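Side-chain contact in cyclohexadienyl dehydratase (Synthetic construct, PDB 5JOS), which probably catalyses the dehydration of prephenate and arogenate in phenylalanine biosynthesis, on a periplasmic binding protein scaffold: residues K54-S59 with N225-Q230. Numbering follows the deposited sequence.
Sequences KSLAKS and NQWLDQ
Trp227 of helix 218-233 lays its indole against Ser55, Leu56 and Ser59, one helical turn of helix 48-60, and accounts for about half of the 191 Å² buried between the two segments. Its CB points at that helix, and CG, anti to the backbone N (chi1 177°), carries the ring into the gap between segment axes 11.4 Å apart. Beyond CG, the five-membered ring meets Ser59: Trp227 CD1 lies 3.5 Å from Ser59 OG, an oblique approach, while Trp227 NE1 has Ser59 CB 3.7 Å away. Further out the benzo ring belongs mainly to Leu56. Leu56 CD1 sits above Trp227 CD2 and CE3, 4.0 Å from the six-membered centroid and 19° off the normal, which meets the geometry of a CH-pi contact; Leu56 CA lies over the same face. At the far end Trp227 CH2 touches Leu56 CB at 3.8 Å. Trp227 CZ2 meets the backbone Leu56 N at 3.5 Å. Ser55 OG comes to Trp227 CZ2 at the ring edge, in plane, at 3.4 Å. All this is van der Waals and CH-pi packing, since the direct contacts include no polar bond. Gln230 NE2 donates to a water 3.0 Å away, but that water sits too close to Ser59 OG to be relied on, so a bridge is doubtful; Ser59 OG is hydrogen-bonded to the hydroxyl of Tyr223, earlier on helix 218-233. With an alanine at Trp227, Leu56 CD1 is likely to lose its aromatic face, and a gap to open between the helices. The two short segments run at 116° to each other. Though 165 residues lie between them, they meet in one lobe, in keeping with the two-lobed periplasmic binding protein fold, in which the chain passes to the second lobe and comes back to the first.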
# COMPACT_ATOMS: atom_id res chain seq x y z
N LYS A 54 14.04 -8.07 0.25
CA LYS A 54 15.03 -8.94 0.78
C LYS A 54 14.49 -10.27 1.05
O LYS A 54 15.14 -11.26 0.89
CB LYS A 54 15.57 -8.40 2.10
CG LYS A 54 16.37 -7.18 1.78
CD LYS A 54 16.84 -6.51 3.05
CE LYS A 54 17.76 -5.39 2.60
NZ LYS A 54 18.07 -4.55 3.79
N SER A 55 13.28 -10.32 1.50
CA SER A 55 12.69 -11.62 1.75
C SER A 55 12.35 -12.38 0.41
O SER A 55 12.55 -13.58 0.30
CB SER A 55 11.52 -11.33 2.70
OG SER A 55 10.72 -12.45 2.71
N LEU A 56 11.99 -11.67 -0.66
CA LEU A 56 11.84 -12.35 -1.94
C LEU A 56 13.17 -12.94 -2.43
O LEU A 56 13.24 -14.09 -2.81
CB LEU A 56 11.27 -11.43 -3.00
CG LEU A 56 11.06 -11.99 -4.42
CD1 LEU A 56 10.22 -13.26 -4.37
CD2 LEU A 56 10.34 -10.95 -5.31
N ALA A 57 14.25 -12.16 -2.40
CA ALA A 57 15.58 -12.66 -2.80
C ALA A 57 15.97 -13.90 -2.03
O ALA A 57 16.47 -14.87 -2.59
CB ALA A 57 16.67 -11.59 -2.65
N LYS A 58 15.67 -13.88 -0.74
CA LYS A 58 16.07 -14.96 0.11
C LYS A 58 15.21 -16.17 -0.26
O LYS A 58 15.68 -17.26 -0.31
CB LYS A 58 15.87 -14.50 1.55
CG LYS A 58 16.14 -15.54 2.63
CD LYS A 58 15.88 -14.93 4.02
CE LYS A 58 16.56 -15.71 5.17
NZ LYS A 58 15.69 -16.78 5.76
N SER A 59 13.94 -15.97 -0.52
CA SER A 59 13.14 -17.11 -0.93
C SER A 59 13.74 -17.80 -2.21
O SER A 59 13.75 -18.94 -2.35
CB SER A 59 11.78 -16.59 -1.31
OG SER A 59 10.97 -17.65 -1.75
N ASN A 225 3.47 -14.54 -6.95
CA ASN A 225 2.15 -14.71 -6.39
C ASN A 225 2.04 -15.83 -5.39
O ASN A 225 1.36 -15.70 -4.35
CB ASN A 225 1.10 -14.92 -7.51
CG ASN A 225 0.76 -13.56 -8.24
OD1 ASN A 225 1.02 -12.50 -7.71
ND2 ASN A 225 0.21 -13.63 -9.42
N GLN A 226 2.62 -16.98 -5.69
CA GLN A 226 2.71 -18.03 -4.66
C GLN A 226 3.51 -17.54 -3.45
O GLN A 226 3.20 -17.79 -2.31
CB GLN A 226 3.45 -19.19 -5.21
CG GLN A 226 2.63 -19.93 -6.22
CD GLN A 226 3.51 -20.66 -7.17
OE1 GLN A 226 4.75 -20.58 -7.15
NE2 GLN A 226 2.88 -21.43 -7.99
N TRP A 227 4.56 -16.83 -3.70
CA TRP A 227 5.30 -16.36 -2.55
C TRP A 227 4.57 -15.32 -1.68
O TRP A 227 4.63 -15.36 -0.42
CB TRP A 227 6.54 -15.77 -3.01
CG TRP A 227 7.29 -15.24 -1.98
CD1 TRP A 227 7.97 -15.93 -1.01
CD2 TRP A 227 7.50 -13.85 -1.71
NE1 TRP A 227 8.60 -15.04 -0.18
CE2 TRP A 227 8.30 -13.77 -0.57
CE3 TRP A 227 7.06 -12.70 -2.30
CZ2 TRP A 227 8.72 -12.62 -0.09
CZ3 TRP A 227 7.47 -11.49 -1.76
CH2 TRP A 227 8.25 -11.46 -0.68
N LEU A 228 3.79 -14.46 -2.33
CA LEU A 228 2.99 -13.46 -1.58
C LEU A 228 1.97 -14.09 -0.74
O LEU A 228 1.76 -13.73 0.39
CB LEU A 228 2.20 -12.57 -2.50
CG LEU A 228 2.94 -11.48 -3.09
CD1 LEU A 228 2.00 -10.68 -3.98
CD2 LEU A 228 3.37 -10.61 -1.93
N ASP A 229 1.32 -15.08 -1.30
CA ASP A 229 0.33 -15.76 -0.55
C ASP A 229 0.98 -16.49 0.64
O ASP A 229 0.40 -16.57 1.72
CB ASP A 229 -0.44 -16.71 -1.42
CG ASP A 229 -1.28 -17.65 -0.60
OD1 ASP A 229 -0.80 -18.72 -0.26
OD2 ASP A 229 -2.39 -17.32 -0.21
N GLN A 230 2.19 -17.01 0.47
CA GLN A 230 2.84 -17.66 1.58
C GLN A 230 3.17 -16.66 2.69
O GLN A 230 3.00 -16.89 3.85
CB GLN A 230 4.13 -18.28 1.09
CG GLN A 230 5.09 -18.70 2.17
CD GLN A 230 6.25 -19.51 1.60
OE1 GLN A 230 6.16 -20.73 1.41
NE2 GLN A 230 7.36 -18.82 1.37
O HOH W 1 10.00 -19.27 -0.04